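PDB 5A62: putative alpha/beta hydrolase fold protein from Candidatus Nitrososphaera gargensis, which probably hydrolyses carboxylic esters, acting as a carboxylesterase of the alpha/beta hydrolase fold in an ammonia-oxidising archaeon. Local coordinates for residues A[8-14]-A[63-68]; A[30-36]-A[56-62]; A[212-216]-A[265-269]. All blocks are in the same frame, centred on the assembly; numbering follows the deposited sequence.

Following the chain from the N terminus, residues 8-14 lead into strand 12-18, and contact 1 closes a long loop when residues 63-68 come back alongside them, tying the start of that strand to the loop after strand 52-56. Within that loop lies contact 2, which joins residues 30-36, after strand 25-29, to residues 56-62, leaving strand 52-56, and so ties the loops of two inner strands. The two contacts touch: R63 reaches E57, and the hydroxyl of T64 meets the backbone carbonyl of E57. Contact 3 follows in series, 212-216 with 265-269, tying helix 256-272 to strand 212-218 of the same sheet. Its centre is about 31 Å from that of contact 1, on the opposite side of the chain's centre.

Contact 1: residues A[8-14]-A[63-68]; sequences SNSVSTY and RTNMGK
The guanidinium of R63 lies flat on one face of the Y14 ring, their planes only 14° apart and their centres 3.8 Å from each other. The ring carbon Y14 CE2 sits over the middle of the guanidinium, 3.3 Å from R63 CZ, an off-centre cation-pi contact with CZ 34° off the ring normal, while R63 CD covers the centre of the same ring face in a CH-pi contact. The arginine chain bends at chi3 (-73°), which brings the guanidinium flat over the ring face. Another flat group, the amide of N65, bridges two backbone positions. Its ND2 gives a nearly straight bond to S10 O at 3.1 Å, with the acceptor in the amide plane, and its OD1 accepts from S12 N at 2.7 Å. T64 OG1 takes Y14 N at 2.9 Å and is also bonded to E57 O. Farther along, K68 N donates to N9 O at 3.0 Å, and K68 NZ approaches S8 O from above its carbonyl plane while also bonding to I145 O of the second subunit. Side chains of T64 and N65 thus take up backbone groups of 10-14, while only K68 N to N9 O is backbone to backbone. The salt bridge from R63 NH2 to E57 OE2 helps hold the cation over the tyrosine, where it probably polarises the ring.

Contact 2: residues A[30-36]-A[56-62]; sequences HPIGGNI and YELRGHH. With ACT (acetate ion), chain B.
The loop after strand 25-29 holds one wall of what is consistent with the oxyanion hole of an alpha/beta hydrolase, and H30 and H61 brace it across this contact. An acetate, probably from the crystallisation liquor, accepts from I32 N at 2.9 Å through OXT and is also hydrogen-bonded to I100 N, next to S99 of a probable nucleophile elbow; two such backbone N-H bonds suit that role. I32 sits in a type II turn from P31 to G34. H61 NE2 accepts from G33 N at 3.0 Å, with the donor in the ring plane, while H61 ND1 donates to R59 O within the second type II turn, L58 to H61. H30 mirrors this across the contact: its NE2 accepts from L58 N at 3.0 Å, the donor tilted 25° from the ring plane, and its ND1 donates to P31 O at 2.8 Å. Both imidazoles therefore use both nitrogens, which fixes their rotation. With H30 CG between the backbone N and the carbonyl carbon (chi1 68°), one ring face lies under G34 O, toward the rim. L58 CG packs 3.5 Å from H30 CE1. Beyond them, the anti lone pair of E57 OE2 receives I36 N at 2.9 Å, and the same oxygen makes the salt bridge to R63. The two loops follow the C-terminal ends of the neighbouring parallel strands 25-29 and 52-56; helix 185-194 covers I32 and H61, Y56 packs on L81 and L84 of helix 74-87, and I36 leans on strand 12-18.

Contact 3: residues A[212-216]-A[265-269]; sequences KVFAI and FLAIV
F214 and F265 meet at the centre of this strand-to-helix contact, their side chains running antiparallel beside each other. Their rings are 4.4 Å apart between centroids with planes at 31°, an oblique pair, and F214 CD2 sits over the middle of the F265 ring, 3.4 Å from F265 CG. The exchange is reciprocal: F214 CB rests over the face of F265, and F265 CB over the face of F214, both as CH-pi contacts. F265 reaches this pose with chi2 at -13°, its ring plane running nearly through its own CA. Around the pair, I216 CG1 comes within 3.6 Å of F265 CE2, and V269 CG2 lies 3.7 Å from F214 CE1. At the edge of the F214 ring, near its plane, I268 CG2 approaches F214 CZ at 4.2 Å, and the same methyl also meets the aliphatic K212 CE at 4.0 Å.

The next shell sets these groups in place. F214 is held in the sheet by backbone bonds to I119 and M121 of strand 116-122, while its side chain also touches E239 of strand 239-243; F265 leans on R241 of that strand. V269 packs on A118 and Y24. The helix segment runs antiparallel to the strand segment, with axes 10.6 Å apart, as the last helix of the chain covers one face of the sheet. At the start of the strand, K212 NZ makes a salt bridge with D272, one helical turn beyond I268. Apolar and aromatic surface thus carries the buried part of the join, and the single charged side chain bridges strand and helix with its ammonium at the periphery.

Contact 1: residues A[8-14]-A[63-68]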
loop_
_atom_site.group_PDB
_atom_site.type_symbol
_atom_site.label_atom_id
_atom_site.label_comp_id
_atom_site.label_asym_id
_atom_site.label_seq_id
_atom_site.Cartn_x
_atom_site.Cartn_y
_atom_site.Cartn_z
ATOM N N SER A 8 -8.420 4.471 -19.506
ATOM C CA SER A 8 -9.184 4.274 -18.258
ATOM C C SER A 8 -8.448 4.628 -16.972
ATOM O O SER A 8 -9.109 5.000 -15.988
ATOM C CB SER A 8 -9.703 2.874 -18.174
ATOM O OG SER A 8 -8.702 1.944 -18.417
ATOM N N ASN A 9 -7.122 4.495 -16.943
ATOM C CA ASN A 9 -6.377 4.859 -15.741
ATOM C C ASN A 9 -5.312 5.939 -16.001
ATOM O O ASN A 9 -4.675 6.432 -15.082
ATOM C CB ASN A 9 -5.790 3.629 -15.077
ATOM C CG ASN A 9 -4.730 2.954 -15.922
ATOM O OD1 ASN A 9 -4.065 3.571 -16.697
ATOM N ND2 ASN A 9 -4.574 1.663 -15.743
ATOM N N SER A 10 -5.209 6.430 -17.248
ATOM C CA SER A 10 -4.301 7.472 -17.669
ATOM C C SER A 10 -2.818 7.180 -17.466
ATOM O O SER A 10 -2.006 8.057 -17.680
ATOM C CB SER A 10 -4.660 8.808 -17.069
ATOM O OG SER A 10 -6.046 9.108 -17.330
ATOM N N VAL A 11 -2.467 5.956 -17.163
ATOM C CA VAL A 11 -1.058 5.569 -17.155
ATOM C C VAL A 11 -0.533 5.513 -18.549
ATOM O O VAL A 11 -1.122 4.806 -19.389
ATOM C CB VAL A 11 -0.858 4.231 -16.438
ATOM C CG1 VAL A 11 0.598 3.790 -16.441
ATOM C CG2 VAL A 11 -1.327 4.312 -14.937
ATOM N N SER A 12 0.545 6.182 -18.822
ATOM C CA SER A 12 1.229 6.107 -20.133
ATOM C C SER A 12 2.585 5.439 -19.928
ATOM O O SER A 12 3.537 6.046 -19.468
ATOM C CB SER A 12 1.378 7.456 -20.684
ATOM O OG SER A 12 1.895 7.408 -21.960
ATOM N N THR A 13 2.646 4.159 -20.272
ATOM C CA THR A 13 3.821 3.357 -20.099
ATOM C C THR A 13 4.781 3.592 -21.203
ATOM O O THR A 13 4.473 3.357 -22.395
ATOM C CB THR A 13 3.443 1.870 -20.119
ATOM O OG1 THR A 13 2.638 1.583 -18.935
ATOM C CG2 THR A 13 4.630 0.989 -20.162
ATOM N N TYR A 14 5.985 3.985 -20.862
ATOM C CA TYR A 14 7.084 4.014 -21.802
ATOM C C TYR A 14 7.646 2.658 -21.980
ATOM O O TYR A 14 7.954 1.954 -20.987
ATOM C CB TYR A 14 8.202 4.962 -21.378
ATOM C CG TYR A 14 9.313 5.017 -22.348
ATOM C CD1 TYR A 14 9.228 5.847 -23.484
ATOM C CD2 TYR A 14 10.399 4.211 -22.217
ATOM C CE1 TYR A 14 10.266 5.817 -24.431
ATOM C CE2 TYR A 14 11.434 4.211 -23.137
ATOM C CZ TYR A 14 11.311 5.018 -24.225
ATOM O OH TYR A 14 12.318 4.981 -25.187
ATOM N N ARG A 63 10.284 7.690 -17.633
ATOM C CA ARG A 63 9.323 8.211 -18.635
ATOM C C ARG A 63 7.925 7.810 -18.425
ATOM O O ARG A 63 7.042 8.377 -19.094
ATOM C CB ARG A 63 9.798 7.862 -20.049
ATOM C CG ARG A 63 11.083 8.605 -20.381
ATOM C CD ARG A 63 11.876 7.979 -21.509
ATOM N NE ARG A 63 12.544 6.734 -21.098
ATOM C CZ ARG A 63 13.587 6.186 -21.677
ATOM N NH1 ARG A 63 14.127 6.780 -22.749
ATOM N NH2 ARG A 63 14.138 5.109 -21.191
ATOM N N THR A 64 7.611 6.900 -17.528
ATOM C CA THR A 64 6.243 6.517 -17.195
ATOM C C THR A 64 5.683 7.338 -16.047
ATOM O O THR A 64 6.338 7.512 -15.048
ATOM C CB THR A 64 6.167 5.017 -16.891
ATOM O OG1 THR A 64 6.607 4.288 -18.043
ATOM C CG2 THR A 64 4.748 4.584 -16.515
ATOM N N ASN A 65 4.506 7.848 -16.221
ATOM C CA ASN A 65 3.761 8.618 -15.264
ATOM C C ASN A 65 3.017 7.772 -14.266
ATOM O O ASN A 65 3.247 6.566 -14.186
ATOM C CB ASN A 65 2.839 9.566 -15.983
ATOM C CG ASN A 65 1.687 8.847 -16.601
ATOM O OD1 ASN A 65 1.725 7.668 -16.832
ATOM N ND2 ASN A 65 0.581 9.562 -16.784
ATOM N N MET A 66 2.143 8.380 -13.436
ATOM C CA MET A 66 1.327 7.672 -12.508
ATOM C C MET A 66 -0.128 7.496 -12.903
ATOM O O MET A 66 -0.775 6.583 -12.401
ATOM C CB MET A 66 1.414 8.372 -11.140
ATOM C CG MET A 66 2.781 8.398 -10.494
ATOM S SD MET A 66 3.369 6.786 -9.999
ATOM C CE MET A 66 2.261 6.357 -8.614
ATOM N N GLY A 67 -0.638 8.289 -13.815
ATOM C CA GLY A 67 -2.062 8.233 -14.134
ATOM C C GLY A 67 -2.903 8.996 -13.150
ATOM O O GLY A 67 -2.470 9.938 -12.474
ATOM N N LYS A 68 -4.143 8.568 -13.046
ATOM C CA LYS A 68 -5.191 9.197 -12.297
ATOM C C LYS A 68 -4.923 9.132 -10.822
ATOM O O LYS A 68 -5.491 9.922 -10.064
ATOM C CB LYS A 68 -6.518 8.433 -12.610
ATOM C CG LYS A 68 -7.152 8.738 -13.970
ATOM C CD LYS A 68 -8.534 8.137 -14.136
ATOM C CE LYS A 68 -9.022 8.363 -15.561
ATOM N NZ LYS A 68 -10.290 7.637 -15.726
HETATM O O HOH W 1 -3.521 5.660 -12.229
HETATM O O HOH W 2 4.337 8.650 -19.330
#

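Contact 2: residues A[30-36]-A[56-62]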
loop_
_atom_site.group_PDB
_atom_site.type_symbol
_atom_site.label_atom_id
_atom_site.label_comp_id
_atom_site.label_asym_id
_atom_site.label_seq_id
_atom_site.Cartn_x
_atom_site.Cartn_y
_atom_site.Cartn_z
ATOM N N HIS A 30 12.558 -3.903 -14.626
ATOM C CA HIS A 30 13.498 -3.254 -13.724
ATOM C C HIS A 30 13.020 -3.225 -12.264
ATOM O O HIS A 30 11.861 -3.497 -11.964
ATOM C CB HIS A 30 13.797 -1.833 -14.221
ATOM C CG HIS A 30 12.642 -0.893 -14.137
ATOM N ND1 HIS A 30 12.269 -0.325 -12.948
ATOM C CD2 HIS A 30 11.810 -0.339 -15.076
ATOM C CE1 HIS A 30 11.258 0.510 -13.158
ATOM N NE2 HIS A 30 10.942 0.496 -14.430
ATOM N N PRO A 31 13.923 -2.888 -11.322
ATOM C CA PRO A 31 13.598 -2.835 -9.901
ATOM C C PRO A 31 13.028 -1.492 -9.516
ATOM O O PRO A 31 12.980 -0.563 -10.284
ATOM C CB PRO A 31 14.957 -2.989 -9.243
ATOM C CG PRO A 31 15.874 -2.378 -10.150
ATOM C CD PRO A 31 15.373 -2.758 -11.518
ATOM N N ILE A 32 12.551 -1.377 -8.278
ATOM C CA ILE A 32 12.211 -0.068 -7.753
ATOM C C ILE A 32 13.418 0.844 -7.865
ATOM O O ILE A 32 14.517 0.438 -7.440
ATOM C CB ILE A 32 11.707 -0.142 -6.295
ATOM C CG1 ILE A 32 10.382 -0.918 -6.251
ATOM C CG2 ILE A 32 11.559 1.254 -5.712
ATOM C CD1 ILE A 32 9.840 -1.100 -4.843
ATOM N N GLY A 33 13.239 2.037 -8.395
ATOM C CA GLY A 33 14.300 2.994 -8.584
ATOM C C GLY A 33 15.055 2.755 -9.869
ATOM O O GLY A 33 15.979 3.520 -10.163
ATOM N N GLY A 34 14.693 1.743 -10.628
ATOM C CA GLY A 34 15.330 1.471 -11.936
ATOM C C GLY A 34 14.486 1.999 -13.062
ATOM O O GLY A 34 13.466 2.671 -12.898
ATOM N N ASN A 35 14.932 1.708 -14.277
ATOM C CA ASN A 35 14.300 2.110 -15.501
ATOM C C ASN A 35 15.062 1.427 -16.607
ATOM O O ASN A 35 15.930 0.588 -16.360
ATOM C CB ASN A 35 14.218 3.596 -15.588
ATOM C CG ASN A 35 15.535 4.230 -15.404
ATOM O OD1 ASN A 35 16.497 3.892 -16.121
ATOM N ND2 ASN A 35 15.656 5.093 -14.417
ATOM N N ILE A 36 14.708 1.728 -17.867
ATOM C CA ILE A 36 15.302 0.967 -18.987
ATOM C C ILE A 36 16.788 1.256 -19.096
ATOM O O ILE A 36 17.531 0.427 -19.612
ATOM C CB ILE A 36 14.608 1.290 -20.277
ATOM C CG1 ILE A 36 13.237 0.645 -20.266
ATOM C CG2 ILE A 36 15.422 0.821 -21.485
ATOM C CD1 ILE A 36 12.287 1.178 -21.264
ATOM N N TYR A 56 10.236 -2.003 -20.350
ATOM C CA TYR A 56 9.306 -0.959 -20.035
ATOM C C TYR A 56 9.598 -0.327 -18.709
ATOM O O TYR A 56 10.352 -0.872 -17.922
ATOM C CB TYR A 56 7.839 -1.385 -20.190
ATOM C CG TYR A 56 7.353 -2.231 -19.045
ATOM C CD1 TYR A 56 7.728 -3.561 -18.909
ATOM C CD2 TYR A 56 6.507 -1.721 -18.084
ATOM C CE1 TYR A 56 7.232 -4.317 -17.878
ATOM C CE2 TYR A 56 6.018 -2.469 -17.077
ATOM C CZ TYR A 56 6.438 -3.761 -16.952
ATOM O OH TYR A 56 5.925 -4.522 -15.955
ATOM N N GLU A 57 9.061 0.843 -18.474
ATOM C CA GLU A 57 9.228 1.561 -17.246
ATOM C C GLU A 57 7.958 1.491 -16.442
ATOM O O GLU A 57 6.870 1.800 -16.887
ATOM C CB GLU A 57 9.737 2.975 -17.509
ATOM C CG GLU A 57 11.174 2.917 -18.026
ATOM C CD GLU A 57 11.843 4.116 -18.586
ATOM O OE1 GLU A 57 11.209 5.140 -18.844
ATOM O OE2 GLU A 57 13.083 3.996 -18.710
ATOM N N LEU A 58 8.126 1.065 -15.179
ATOM C CA LEU A 58 7.068 1.023 -14.196
ATOM C C LEU A 58 6.460 2.369 -13.890
ATOM O O LEU A 58 7.082 3.390 -14.072
ATOM C CB LEU A 58 7.594 0.429 -12.899
ATOM C CG LEU A 58 8.092 -1.003 -12.987
ATOM C CD1 LEU A 58 8.621 -1.400 -11.583
ATOM C CD2 LEU A 58 7.107 -1.982 -13.514
ATOM N N ARG A 59 5.250 2.375 -13.339
ATOM C CA ARG A 59 4.562 3.616 -12.940
ATOM C C ARG A 59 5.486 4.514 -12.189
ATOM O O ARG A 59 6.186 4.085 -11.216
ATOM C CB ARG A 59 3.358 3.351 -12.048
ATOM C CG ARG A 59 2.275 2.589 -12.776
ATOM C CD ARG A 59 1.027 2.563 -11.975
ATOM N NE ARG A 59 0.021 1.718 -12.621
ATOM C CZ ARG A 59 -1.264 1.717 -12.290
ATOM N NH1 ARG A 59 -1.721 2.562 -11.378
ATOM N NH2 ARG A 59 -2.063 0.876 -12.969
ATOM N N GLY A 60 5.578 5.753 -12.613
ATOM C CA GLY A 60 6.317 6.747 -11.870
ATOM C C GLY A 60 7.824 6.666 -11.961
ATOM O O GLY A 60 8.577 7.355 -11.206
ATOM N N HIS A 61 8.345 5.795 -12.835
ATOM C CA HIS A 61 9.761 5.609 -13.019
ATOM C C HIS A 61 10.133 6.161 -14.409
ATOM O O HIS A 61 9.587 5.776 -15.427
ATOM C CB HIS A 61 10.133 4.143 -12.946
ATOM C CG HIS A 61 10.101 3.607 -11.546
ATOM N ND1 HIS A 61 8.977 3.554 -10.747
ATOM C CD2 HIS A 61 11.121 3.160 -10.785
ATOM C CE1 HIS A 61 9.320 3.068 -9.558
ATOM N NE2 HIS A 61 10.612 2.829 -9.550
ATOM N N HIS A 62 11.032 7.165 -14.400
ATOM C CA HIS A 62 11.626 7.779 -15.621
ATOM C C HIS A 62 10.500 8.296 -16.487
ATOM O O HIS A 62 9.800 9.241 -16.098
ATOM C CB HIS A 62 12.593 6.800 -16.270
ATOM C CG HIS A 62 13.497 7.357 -17.321
ATOM N ND1 HIS A 62 13.756 8.689 -17.531
ATOM C CD2 HIS A 62 14.187 6.673 -18.237
ATOM C CE1 HIS A 62 14.634 8.794 -18.543
ATOM N NE2 HIS A 62 14.909 7.599 -18.976
HETATM C C ACT B . 12.604 -3.672 -5.188
HETATM O O ACT B . 13.376 -2.914 -4.549
HETATM O OXT ACT B . 12.535 -3.562 -6.380
HETATM C CH3 ACT B . 11.697 -4.714 -4.476
HETATM O O HOH W 3 12.422 -2.746 -17.591
#

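Contact 3: residues A[212-216]-A[265-269]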
loop_
_atom_site.group_PDB
_atom_site.type_symbol
_atom_site.label_atom_id
_atom_site.label_comp_id
_atom_site.label_asym_id
_atom_site.label_seq_id
_atom_site.Cartn_x
_atom_site.Cartn_y
_atom_site.Cartn_z
ATOM N N LYS A 212 8.619 -22.634 -16.389
ATOM C CA LYS A 212 9.995 -22.856 -15.913
ATOM C C LYS A 212 10.377 -21.674 -15.027
ATOM O O LYS A 212 10.238 -20.563 -15.478
ATOM C CB LYS A 212 10.985 -22.969 -17.040
ATOM C CG LYS A 212 10.858 -24.246 -17.862
ATOM C CD LYS A 212 12.005 -24.206 -18.881
ATOM C CE LYS A 212 12.095 -25.376 -19.855
ATOM N NZ LYS A 212 11.645 -26.666 -19.269
ATOM N N VAL A 213 10.842 -21.930 -13.824
ATOM C CA VAL A 213 11.175 -20.911 -12.859
ATOM C C VAL A 213 12.675 -20.956 -12.646
ATOM O O VAL A 213 13.223 -21.980 -12.290
ATOM C CB VAL A 213 10.463 -21.081 -11.540
ATOM C CG1 VAL A 213 10.806 -19.909 -10.628
ATOM C CG2 VAL A 213 8.940 -21.139 -11.728
ATOM N N PHE A 214 13.322 -19.850 -12.850
ATOM C CA PHE A 214 14.716 -19.685 -12.619
ATOM C C PHE A 214 14.937 -18.491 -11.692
ATOM O O PHE A 214 14.193 -17.530 -11.713
ATOM C CB PHE A 214 15.479 -19.407 -13.902
ATOM C CG PHE A 214 15.340 -20.452 -14.974
ATOM C CD1 PHE A 214 14.356 -20.381 -15.945
ATOM C CD2 PHE A 214 16.285 -21.453 -15.068
ATOM C CE1 PHE A 214 14.297 -21.338 -16.952
ATOM C CE2 PHE A 214 16.211 -22.404 -16.067
ATOM C CZ PHE A 214 15.236 -22.355 -16.999
ATOM N N ALA A 215 15.971 -18.532 -10.890
ATOM C CA ALA A 215 16.336 -17.425 -10.015
ATOM C C ALA A 215 17.854 -17.300 -9.947
ATOM O O ALA A 215 18.600 -18.287 -9.895
ATOM C CB ALA A 215 15.782 -17.569 -8.641
ATOM N N ILE A 216 18.318 -16.082 -9.996
ATOM C CA ILE A 216 19.719 -15.669 -9.746
ATOM C C ILE A 216 19.718 -14.735 -8.563
ATOM O O ILE A 216 19.028 -13.715 -8.626
ATOM C CB ILE A 216 20.310 -14.993 -10.974
ATOM C CG1 ILE A 216 20.117 -15.864 -12.230
ATOM C CG2 ILE A 216 21.780 -14.669 -10.720
ATOM C CD1 ILE A 216 20.560 -15.267 -13.552
ATOM N N PHE A 265 20.423 -20.439 -18.897
ATOM C CA PHE A 265 19.000 -20.623 -18.701
ATOM C C PHE A 265 18.218 -20.408 -19.997
ATOM O O PHE A 265 17.275 -21.124 -20.300
ATOM C CB PHE A 265 18.499 -19.566 -17.677
ATOM C CG PHE A 265 18.946 -19.750 -16.242
ATOM C CD1 PHE A 265 19.551 -20.930 -15.757
ATOM C CD2 PHE A 265 18.716 -18.729 -15.329
ATOM C CE1 PHE A 265 19.904 -21.009 -14.438
ATOM C CE2 PHE A 265 19.028 -18.843 -14.017
ATOM C CZ PHE A 265 19.601 -19.975 -13.571
ATOM N N LEU A 266 18.551 -19.364 -20.757
ATOM C CA LEU A 266 17.837 -19.066 -21.967
ATOM C C LEU A 266 18.044 -20.188 -23.002
ATOM O O LEU A 266 17.145 -20.439 -23.775
ATOM C CB LEU A 266 18.274 -17.720 -22.543
ATOM C CG LEU A 266 17.804 -16.526 -21.663
ATOM C CD1 LEU A 266 18.377 -15.252 -22.183
ATOM C CD2 LEU A 266 16.304 -16.444 -21.684
ATOM N N ALA A 267 19.190 -20.849 -22.953
ATOM C CA ALA A 267 19.393 -21.985 -23.840
ATOM C C ALA A 267 18.479 -23.122 -23.516
ATOM O O ALA A 267 17.958 -23.755 -24.436
ATOM C CB ALA A 267 20.821 -22.463 -23.751
ATOM N N ILE A 268 18.232 -23.368 -22.233
ATOM C CA ILE A 268 17.262 -24.380 -21.815
ATOM C C ILE A 268 15.894 -24.016 -22.283
ATOM O O ILE A 268 15.168 -24.843 -22.790
ATOM C CB ILE A 268 17.268 -24.563 -20.296
ATOM C CG1 ILE A 268 18.640 -25.096 -19.853
ATOM C CG2 ILE A 268 16.079 -25.381 -19.792
ATOM C CD1 ILE A 268 18.867 -24.998 -18.368
ATOM N N VAL A 269 15.490 -22.749 -22.082
ATOM C CA VAL A 269 14.167 -22.341 -22.469
ATOM C C VAL A 269 13.994 -22.468 -23.976
ATOM O O VAL A 269 12.939 -22.943 -24.433
ATOM C CB VAL A 269 13.890 -20.873 -22.058
ATOM C CG1 VAL A 269 12.560 -20.421 -22.626
ATOM C CG2 VAL A 269 13.986 -20.731 -20.558
#